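Local coordinates for protein possible prolidase (Bifidobacterium longum NCC2705, PDB 2P9B) that probably hydrolyses carbon-nitrogen bonds as a putative prolidase of the metal-dependent amidohydrolase family, at residues P293-L303 with R358-Y366; T349-R358 with P435-D446. All coordinates share one frame; numbering follows the deposited sequence.

Overall arrangement
Both contacts gather on helix 356-367 and share Arg358, whose backbone begins the helical segment of interaction 1 while its guanidinium group serves interaction 2. Their centres lie about 13 Å apart, on the same side of the chain's centre, and their segments alternate along the sequence. They also touch directly: Ser296 O packs 3.5 Å from Val351 CG2, and Pro300 CB lies 3.7 Å from Phe350 CB. Interaction 1 is the buried one and reaches toward the presumed active site, because the side chain of Thr294 touches a cluster of His77, His79 and Asp345 that may be a vacant metal site. Interaction 2, partly buried, brings the C-terminal helix 439-449 onto the segment that leads into helix 356-367.

Interaction 1: P293-L303 with R358-Y366; sequences PTLSAGLPLTL and RELELLVAY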
loop_
_atom_site.group_PDB
_atom_site.type_symbol
_atom_site.label_atom_id
_atom_site.label_comp_id
_atom_site.label_asym_id
_atom_site.label_seq_id
_atom_site.Cartn_x
_atom_site.Cartn_y
_atom_site.Cartn_z
ATOM N N PRO A 293 0.391 -9.437 -0.329
ATOM C CA PRO A 293 0.824 -10.323 0.760
ATOM C C PRO A 293 0.863 -9.753 2.173
ATOM O O PRO A 293 0.559 -10.463 3.131
ATOM C CB PRO A 293 2.205 -10.793 0.300
ATOM C CG PRO A 293 2.105 -10.741 -1.192
ATOM C CD PRO A 293 1.391 -9.425 -1.412
ATOM N N THR A 294 1.244 -8.487 2.306
ATOM C CA THR A 294 1.349 -7.849 3.618
ATOM C C THR A 294 2.145 -8.729 4.587
ATOM O O THR A 294 1.726 -8.973 5.719
ATOM C CB THR A 294 -0.044 -7.550 4.230
ATOM O OG1 THR A 294 -0.660 -8.770 4.653
ATOM C CG2 THR A 294 -0.943 -6.886 3.201
ATOM N N LEU A 295 3.308 -9.188 4.134
ATOM C CA LEU A 295 4.154 -10.042 4.956
ATOM C C LEU A 295 4.542 -9.362 6.264
ATOM O O LEU A 295 4.706 -10.022 7.288
ATOM C CB LEU A 295 5.413 -10.446 4.188
ATOM C CG LEU A 295 5.145 -11.245 2.905
ATOM C CD1 LEU A 295 6.463 -11.636 2.261
ATOM C CD2 LEU A 295 4.327 -12.485 3.233
ATOM N N SER A 296 4.687 -8.044 6.226
ATOM C CA SER A 296 5.037 -7.277 7.419
ATOM C C SER A 296 4.049 -7.473 8.566
ATOM O O SER A 296 4.409 -7.322 9.736
ATOM C CB SER A 296 5.099 -5.782 7.090
ATOM O OG SER A 296 6.200 -5.473 6.271
ATOM N N ALA A 297 2.802 -7.795 8.239
ATOM C CA ALA A 297 1.789 -7.966 9.272
ATOM C C ALA A 297 1.762 -9.352 9.905
ATOM O O ALA A 297 1.413 -9.495 11.072
ATOM C CB ALA A 297 0.409 -7.624 8.713
ATOM N N GLY A 298 2.147 -10.374 9.151
ATOM C CA GLY A 298 2.108 -11.716 9.703
ATOM C C GLY A 298 3.376 -12.226 10.358
ATOM O O GLY A 298 3.321 -12.861 11.416
ATOM N N LEU A 299 4.519 -11.942 9.745
ATOM C CA LEU A 299 5.796 -12.421 10.258
ATOM C C LEU A 299 6.149 -12.082 11.703
ATOM O O LEU A 299 6.734 -12.909 12.399
ATOM C CB LEU A 299 6.929 -11.983 9.331
ATOM C CG LEU A 299 6.997 -12.786 8.029
ATOM C CD1 LEU A 299 8.005 -12.162 7.077
ATOM C CD2 LEU A 299 7.381 -14.230 8.354
ATOM N N PRO A 300 5.823 -10.866 12.170
ATOM C CA PRO A 300 6.153 -10.526 13.558
ATOM C C PRO A 300 5.575 -11.517 14.566
ATOM O O PRO A 300 6.224 -11.867 15.552
ATOM C CB PRO A 300 5.555 -9.132 13.720
ATOM C CG PRO A 300 5.714 -8.551 12.348
ATOM C CD PRO A 300 5.285 -9.692 11.456
ATOM N N LEU A 301 4.354 -11.971 14.308
ATOM C CA LEU A 301 3.681 -12.906 15.202
ATOM C C LEU A 301 4.355 -14.270 15.285
ATOM O O LEU A 301 4.182 -14.985 16.270
ATOM C CB LEU A 301 2.228 -13.088 14.766
ATOM C CG LEU A 301 1.372 -11.821 14.804
ATOM C CD1 LEU A 301 0.008 -12.116 14.210
ATOM C CD2 LEU A 301 1.247 -11.322 16.238
ATOM N N THR A 302 5.115 -14.635 14.256
ATOM C CA THR A 302 5.789 -15.931 14.246
ATOM C C THR A 302 7.282 -15.848 14.555
ATOM O O THR A 302 7.895 -16.847 14.929
ATOM C CB THR A 302 5.623 -16.645 12.881
ATOM O OG1 THR A 302 6.288 -15.891 11.857
ATOM C CG2 THR A 302 4.149 -16.787 12.530
ATOM N N LEU A 303 7.867 -14.661 14.409
ATOM C CA LEU A 303 9.294 -14.488 14.666
ATOM C C LEU A 303 9.605 -13.967 16.066
ATOM O O LEU A 303 10.692 -14.199 16.590
ATOM C CB LEU A 303 9.908 -13.543 13.631
ATOM C CG LEU A 303 9.841 -13.977 12.165
ATOM C CD1 LEU A 303 10.362 -12.854 11.285
ATOM C CD2 LEU A 303 10.658 -15.246 11.954
ATOM N N ARG A 358 10.315 -2.069 4.713
ATOM C CA ARG A 358 10.552 -3.431 5.176
ATOM C C ARG A 358 9.836 -4.464 4.313
ATOM O O ARG A 358 10.339 -5.572 4.119
ATOM C CB ARG A 358 10.103 -3.582 6.634
ATOM C CG ARG A 358 10.291 -4.988 7.199
ATOM C CD ARG A 358 11.754 -5.273 7.513
ATOM N NE ARG A 358 12.184 -4.567 8.716
ATOM C CZ ARG A 358 13.391 -4.682 9.260
ATOM N NH1 ARG A 358 14.300 -5.474 8.706
ATOM N NH2 ARG A 358 13.682 -4.018 10.370
ATOM N N GLU A 359 8.668 -4.105 3.787
ATOM C CA GLU A 359 7.899 -5.043 2.961
ATOM C C GLU A 359 8.667 -5.455 1.713
ATOM O O GLU A 359 8.555 -6.596 1.255
ATOM C CB GLU A 359 6.545 -4.430 2.562
ATOM C CG GLU A 359 5.580 -5.398 1.843
ATOM C CD GLU A 359 5.106 -6.573 2.708
ATOM O OE1 GLU A 359 5.292 -6.548 3.942
ATOM O OE2 GLU A 359 4.533 -7.527 2.140
ATOM N N LEU A 360 9.445 -4.533 1.155
ATOM C CA LEU A 360 10.215 -4.861 -0.041
ATOM C C LEU A 360 11.309 -5.862 0.306
ATOM O O LEU A 360 11.579 -6.788 -0.458
ATOM C CB LEU A 360 10.832 -3.604 -0.662
ATOM C CG LEU A 360 9.871 -2.669 -1.402
ATOM C CD1 LEU A 360 9.010 -1.903 -0.409
ATOM C CD2 LEU A 360 10.666 -1.710 -2.262
ATOM N N GLU A 361 11.936 -5.682 1.465
ATOM C CA GLU A 361 12.986 -6.607 1.876
ATOM C C GLU A 361 12.405 -7.990 2.116
ATOM O O GLU A 361 13.049 -9.001 1.827
ATOM C CB GLU A 361 13.692 -6.109 3.142
ATOM C CG GLU A 361 14.745 -5.050 2.851
ATOM C CD GLU A 361 15.918 -5.089 3.819
ATOM O OE1 GLU A 361 16.952 -4.457 3.511
ATOM O OE2 GLU A 361 15.811 -5.738 4.883
ATOM N N LEU A 362 11.179 -8.029 2.634
ATOM C CA LEU A 362 10.509 -9.291 2.906
ATOM C C LEU A 362 10.091 -10.011 1.623
ATOM O O LEU A 362 10.132 -11.234 1.566
ATOM C CB LEU A 362 9.291 -9.070 3.811
ATOM C CG LEU A 362 9.599 -8.552 5.222
ATOM C CD1 LEU A 362 8.302 -8.320 5.980
ATOM C CD2 LEU A 362 10.477 -9.551 5.969
ATOM N N LEU A 363 9.683 -9.263 0.599
ATOM C CA LEU A 363 9.295 -9.891 -0.663
ATOM C C LEU A 363 10.526 -10.531 -1.305
ATOM O O LEU A 363 10.436 -11.559 -1.977
ATOM C CB LEU A 363 8.673 -8.866 -1.614
ATOM C CG LEU A 363 7.266 -8.387 -1.226
ATOM C CD1 LEU A 363 6.842 -7.255 -2.147
ATOM C CD2 LEU A 363 6.273 -9.540 -1.312
ATOM N N VAL A 364 11.683 -9.922 -1.093
ATOM C CA VAL A 364 12.911 -10.477 -1.643
ATOM C C VAL A 364 13.325 -11.717 -0.851
ATOM O O VAL A 364 13.677 -12.742 -1.428
ATOM C CB VAL A 364 14.070 -9.449 -1.593
ATOM C CG1 VAL A 364 15.375 -10.113 -2.027
ATOM C CG2 VAL A 364 13.760 -8.271 -2.501
ATOM N N ALA A 365 13.266 -11.625 0.472
ATOM C CA ALA A 365 13.678 -12.740 1.319
ATOM C C ALA A 365 12.721 -13.931 1.363
ATOM O O ALA A 365 13.159 -15.073 1.529
ATOM C CB ALA A 365 13.941 -12.239 2.734
ATOM N N TYR A 366 11.426 -13.675 1.201
ATOM C CA TYR A 366 10.423 -14.738 1.274
ATOM C C TYR A 366 9.668 -15.101 0.000
ATOM O O TYR A 366 9.236 -16.244 -0.149
ATOM C CB TYR A 366 9.389 -14.393 2.355
ATOM C CG TYR A 366 9.925 -14.436 3.767
ATOM C CD1 TYR A 366 9.893 -15.617 4.512
ATOM C CD2 TYR A 366 10.489 -13.302 4.353
ATOM C CE1 TYR A 366 10.409 -15.665 5.806
ATOM C CE2 TYR A 366 11.011 -13.341 5.645
ATOM C CZ TYR A 366 10.968 -14.528 6.366
ATOM O OH TYR A 366 11.490 -14.574 7.641
HETATM O O HOH W 1 2.663 -6.629 0.351
#
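Leu299 CD1 lies over one face of the Tyr366 ring, 3.9 Å from its centroid and displaced toward the rim at CE2, a CH-pi contact; Leu362 O sits at the ring edge, in its plane. The other flat group, the Glu359 carboxylate, accepts hydrogen bonds from the backbone at Leu295 and Ser296, just after strand 290-292 of the parallel sheet in this amidohydrolase, a TIM-barrel family. Leu295 N donates a hydrogen bond to Glu359 OE2 (2.9 Å) and Ser296 N to Glu359 OE1 (2.8 Å), each on a syn lone pair, so the two oxygens are held side by side against consecutive amides. Ser296 OG adds a third bond, meeting Glu359 OE1 at 2.7 Å nearly along the C-O axis. Glu359 reaches them with CG anti to the backbone N (chi1 -173°) and a bend at chi2. With an alanine here, both buried amides would probably lose their acceptor and Ser296 OG would be set free to turn. Three donors directed at the carboxylate would probably stabilise its negative charge. Leu295 fits as a knob into the hole formed by Glu359, Leu362, Leu363 and Tyr366, the two helices crossing at 74°. Leu299 and Leu362 meet tip to tip, CD1 to CD2 at 3.8 Å. A water accepts from Thr294 N and lies 2.7 Å from Glu359 OE2, to which it can donate.

Interaction 2: T349-R358 with P435-D446; sequences TFVPQYATWR and PKRFADIDALLD
Pro435 meets Tyr354 at the root of its side chain, CG resting 3.7 Å from Tyr354 CB. Lys436 contributes its carbonyl, near the CE2 side of the same ring. Arg437 runs across one face of that ring, its CG in a CH-pi contact 4.2 Å from the centroid, while Pro352 CB lies over the opposite face; the phenol is thus sandwiched. Beyond the ring, Arg437 NH1 donates to a water that can in turn donate to Tyr354 O, and NH2 bonds to Glu418 O. At the N-cap position, Phe438 N points almost straight (168°) at Tyr354 OH, 3.0 Å away. Ile441 CG2 packs on Pro352 CG. Asp442, one turn on from the N-cap, accepts a hydrogen bond from Tyr354 OH on OD1 at 2.6 Å, in the plane of the ring but with its carboxylate turned 89° to it; the hydroxyl therefore both accepts and donates. With Tyr354 CG between its backbone N and carbonyl carbon (chi1 55°), the ring is aimed at Phe438 and Asp442. Leu445 CD1 reaches Pro352 CD tip to tip, 3.8 Å apart. Asp446 OD1 receives Arg358 NH2 in a salt bridge of 3.0 Å, from above the carboxylate plane, and also pairs with Arg415; Trp357 CH2 lies over one face of the Arg358 guanidinium. A tyrosine joining the N-cap amide to an aspartate one turn on fastens the C-terminal helix 439-449 to the segment entering helix 356-367 of the amidohydrolase fold.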
loop_
_atom_site.group_PDB
_atom_site.type_symbol
_atom_site.label_atom_id
_atom_site.label_comp_id
_atom_site.label_asym_id
_atom_site.label_seq_id
_atom_site.Cartn_x
_atom_site.Cartn_y
_atom_site.Cartn_z
ATOM N N THR A 349 0.364 -3.320 16.185
ATOM C CA THR A 349 1.397 -3.121 17.193
ATOM C C THR A 349 2.815 -3.261 16.645
ATOM O O THR A 349 3.690 -2.465 16.978
ATOM C CB THR A 349 1.229 -4.110 18.367
ATOM O OG1 THR A 349 -0.062 -3.931 18.965
ATOM C CG2 THR A 349 2.306 -3.875 19.418
ATOM N N PHE A 350 3.043 -4.262 15.800
ATOM C CA PHE A 350 4.377 -4.480 15.252
ATOM C C PHE A 350 4.572 -4.097 13.786
ATOM O O PHE A 350 5.465 -4.613 13.117
ATOM C CB PHE A 350 4.793 -5.934 15.482
ATOM C CG PHE A 350 4.936 -6.295 16.935
ATOM C CD1 PHE A 350 5.986 -5.784 17.692
ATOM C CD2 PHE A 350 3.995 -7.108 17.559
ATOM C CE1 PHE A 350 6.099 -6.075 19.052
ATOM C CE2 PHE A 350 4.098 -7.406 18.920
ATOM C CZ PHE A 350 5.152 -6.886 19.667
ATOM N N VAL A 351 3.734 -3.192 13.289
ATOM C CA VAL A 351 3.863 -2.717 11.910
ATOM C C VAL A 351 3.881 -1.193 11.952
ATOM O O VAL A 351 2.841 -0.539 11.887
ATOM C CB VAL A 351 2.697 -3.172 11.013
ATOM C CG1 VAL A 351 2.982 -2.778 9.563
ATOM C CG2 VAL A 351 2.494 -4.680 11.127
ATOM N N PRO A 352 5.076 -0.606 12.066
ATOM C CA PRO A 352 5.212 0.850 12.123
ATOM C C PRO A 352 4.655 1.548 10.891
ATOM O O PRO A 352 4.730 1.017 9.781
ATOM C CB PRO A 352 6.717 1.045 12.262
ATOM C CG PRO A 352 7.147 -0.184 13.015
ATOM C CD PRO A 352 6.376 -1.262 12.299
ATOM N N GLN A 353 4.108 2.738 11.097
ATOM C CA GLN A 353 3.547 3.530 10.005
ATOM C C GLN A 353 4.651 3.918 9.026
ATOM O O GLN A 353 4.395 4.142 7.846
ATOM C CB GLN A 353 2.909 4.815 10.550
ATOM C CG GLN A 353 1.694 4.600 11.452
ATOM C CD GLN A 353 0.440 4.238 10.677
ATOM O OE1 GLN A 353 0.465 4.115 9.449
ATOM N NE2 GLN A 353 -0.671 4.069 11.396
ATOM N N TYR A 354 5.881 3.983 9.523
ATOM C CA TYR A 354 7.016 4.381 8.698
ATOM C C TYR A 354 7.846 3.234 8.126
ATOM O O TYR A 354 8.877 3.476 7.498
ATOM C CB TYR A 354 7.932 5.294 9.515
ATOM C CG TYR A 354 8.373 4.676 10.832
ATOM C CD1 TYR A 354 9.311 3.639 10.864
ATOM C CD2 TYR A 354 7.826 5.104 12.039
ATOM C CE1 TYR A 354 9.692 3.045 12.069
ATOM C CE2 TYR A 354 8.199 4.518 13.248
ATOM C CZ TYR A 354 9.129 3.490 13.257
ATOM O OH TYR A 354 9.485 2.894 14.450
ATOM N N ALA A 355 7.399 1.996 8.322
ATOM C CA ALA A 355 8.171 0.847 7.867
ATOM C C ALA A 355 7.764 0.208 6.543
ATOM O O ALA A 355 7.989 -0.977 6.335
ATOM C CB ALA A 355 8.191 -0.219 8.973
ATOM N N THR A 356 7.191 0.985 5.632
ATOM C CA THR A 356 6.798 0.409 4.351
ATOM C C THR A 356 7.984 -0.285 3.666
ATOM O O THR A 356 7.830 -1.356 3.082
ATOM C CB THR A 356 6.230 1.495 3.406
ATOM O OG1 THR A 356 5.016 2.012 3.956
ATOM C CG2 THR A 356 5.945 0.914 2.019
ATOM N N TRP A 357 9.168 0.321 3.766
ATOM C CA TRP A 357 10.368 -0.222 3.130
ATOM C C TRP A 357 10.644 -1.684 3.486
ATOM O O TRP A 357 11.154 -2.447 2.664
ATOM C CB TRP A 357 11.600 0.616 3.500
ATOM C CG TRP A 357 12.050 0.400 4.917
ATOM C CD1 TRP A 357 11.562 1.005 6.037
ATOM C CD2 TRP A 357 13.004 -0.572 5.368
ATOM N NE1 TRP A 357 12.144 0.463 7.161
ATOM C CE2 TRP A 357 13.031 -0.506 6.777
ATOM C CE3 TRP A 357 13.830 -1.496 4.714
ATOM C CZ2 TRP A 357 13.858 -1.333 7.547
ATOM C CZ3 TRP A 357 14.649 -2.319 5.481
ATOM C CH2 TRP A 357 14.654 -2.227 6.885
ATOM N N ARG A 358 10.315 -2.069 4.713
ATOM C CA ARG A 358 10.552 -3.431 5.176
ATOM C C ARG A 358 9.836 -4.464 4.313
ATOM O O ARG A 358 10.339 -5.572 4.119
ATOM C CB ARG A 358 10.103 -3.582 6.634
ATOM C CG ARG A 358 10.291 -4.988 7.199
ATOM C CD ARG A 358 11.754 -5.273 7.513
ATOM N NE ARG A 358 12.184 -4.567 8.716
ATOM C CZ ARG A 358 13.391 -4.682 9.260
ATOM N NH1 ARG A 358 14.300 -5.474 8.706
ATOM N NH2 ARG A 358 13.682 -4.018 10.370
ATOM N N PRO A 435 10.370 10.618 9.656
ATOM C CA PRO A 435 9.457 10.171 10.706
ATOM C C PRO A 435 10.108 9.962 12.070
ATOM O O PRO A 435 11.302 9.683 12.173
ATOM C CB PRO A 435 8.903 8.873 10.134
ATOM C CG PRO A 435 10.091 8.316 9.425
ATOM C CD PRO A 435 10.645 9.532 8.699
ATOM N N LYS A 436 9.310 10.108 13.118
ATOM C CA LYS A 436 9.802 9.883 14.465
ATOM C C LYS A 436 9.773 8.365 14.606
ATOM O O LYS A 436 8.728 7.743 14.427
ATOM C CB LYS A 436 8.866 10.531 15.487
ATOM C CG LYS A 436 9.318 10.379 16.927
ATOM C CD LYS A 436 8.372 11.093 17.880
ATOM C CE LYS A 436 8.328 12.593 17.613
ATOM N NZ LYS A 436 9.669 13.233 17.751
ATOM N N ARG A 437 10.916 7.764 14.907
ATOM C CA ARG A 437 10.983 6.315 15.034
ATOM C C ARG A 437 10.964 5.848 16.483
ATOM O O ARG A 437 11.242 6.621 17.400
ATOM C CB ARG A 437 12.242 5.804 14.332
ATOM C CG ARG A 437 12.300 6.202 12.871
ATOM C CD ARG A 437 13.707 6.100 12.317
ATOM N NE ARG A 437 13.814 6.764 11.022
ATOM C CZ ARG A 437 13.311 6.292 9.885
ATOM N NH1 ARG A 437 12.659 5.134 9.866
ATOM N NH2 ARG A 437 13.451 6.987 8.768
ATOM N N PHE A 438 10.609 4.584 16.683
ATOM C CA PHE A 438 10.563 3.998 18.016
ATOM C C PHE A 438 11.683 2.972 18.101
ATOM O O PHE A 438 11.543 1.843 17.642
ATOM C CB PHE A 438 9.205 3.339 18.255
ATOM C CG PHE A 438 8.060 4.313 18.259
ATOM C CD1 PHE A 438 7.945 5.266 19.269
ATOM C CD2 PHE A 438 7.114 4.301 17.239
ATOM C CE1 PHE A 438 6.904 6.194 19.263
ATOM C CE2 PHE A 438 6.068 5.225 17.222
ATOM C CZ PHE A 438 5.964 6.173 18.236
ATOM N N ALA A 439 12.802 3.392 18.683
ATOM C CA ALA A 439 13.981 2.547 18.820
ATOM C C ALA A 439 13.707 1.140 19.349
ATOM O O ALA A 439 14.243 0.165 18.823
ATOM C CB ALA A 439 15.008 3.243 19.708
ATOM N N ASP A 440 12.880 1.033 20.384
ATOM C CA ASP A 440 12.570 -0.266 20.977
ATOM C C ASP A 440 11.915 -1.221 19.982
ATOM O O ASP A 440 12.343 -2.364 19.835
ATOM C CB ASP A 440 11.669 -0.088 22.208
ATOM C CG ASP A 440 10.295 0.460 21.862
ATOM O OD1 ASP A 440 10.217 1.490 21.161
ATOM O OD2 ASP A 440 9.289 -0.139 22.298
ATOM N N ILE A 441 10.881 -0.745 19.300
ATOM C CA ILE A 441 10.178 -1.560 18.321
ATOM C C ILE A 441 11.075 -1.844 17.121
ATOM O O ILE A 441 11.132 -2.971 16.632
ATOM C CB ILE A 441 8.894 -0.859 17.842
ATOM C CG1 ILE A 441 7.990 -0.575 19.044
ATOM C CG2 ILE A 441 8.177 -1.728 16.816
ATOM C CD1 ILE A 441 6.778 0.279 18.728
ATOM N N ASP A 442 11.780 -0.820 16.647
ATOM C CA ASP A 442 12.664 -0.999 15.503
ATOM C C ASP A 442 13.763 -2.013 15.822
ATOM O O ASP A 442 14.137 -2.817 14.971
ATOM C CB ASP A 442 13.298 0.336 15.080
ATOM C CG ASP A 442 12.282 1.331 14.516
ATOM O OD1 ASP A 442 11.137 0.935 14.199
ATOM O OD2 ASP A 442 12.645 2.521 14.374
ATOM N N ALA A 443 14.276 -1.977 17.050
ATOM C CA ALA A 443 15.330 -2.904 17.463
ATOM C C ALA A 443 14.819 -4.345 17.450
ATOM O O ALA A 443 15.500 -5.254 16.975
ATOM C CB ALA A 443 15.830 -2.541 18.859
ATOM N N LEU A 444 13.616 -4.541 17.979
ATOM C CA LEU A 444 12.998 -5.860 18.030
ATOM C C LEU A 444 12.768 -6.417 16.633
ATOM O O LEU A 444 13.020 -7.594 16.374
ATOM C CB LEU A 444 11.658 -5.792 18.765
ATOM C CG LEU A 444 11.667 -5.618 20.282
ATOM C CD1 LEU A 444 10.242 -5.409 20.777
ATOM C CD2 LEU A 444 12.289 -6.845 20.928
ATOM N N LEU A 445 12.279 -5.573 15.731
ATOM C CA LEU A 445 12.019 -6.012 14.368
ATOM C C LEU A 445 13.312 -6.302 13.621
ATOM O O LEU A 445 13.398 -7.284 12.884
ATOM C CB LEU A 445 11.189 -4.963 13.620
ATOM C CG LEU A 445 9.758 -4.837 14.154
ATOM C CD1 LEU A 445 9.025 -3.721 13.420
ATOM C CD2 LEU A 445 9.029 -6.162 13.975
ATOM N N ASP A 446 14.318 -5.453 13.813
ATOM C CA ASP A 446 15.603 -5.653 13.155
ATOM C C ASP A 446 16.174 -7.019 13.520
ATOM O O ASP A 446 16.630 -7.763 12.651
ATOM C CB ASP A 446 16.602 -4.557 13.552
ATOM C CG ASP A 446 16.504 -3.323 12.663
ATOM O OD1 ASP A 446 16.404 -3.489 11.430
ATOM O OD2 ASP A 446 16.541 -2.191 13.195
HETATM O O HOH W 2 11.131 4.920 7.506
HETATM O O HOH W 3 16.715 -6.666 9.947
#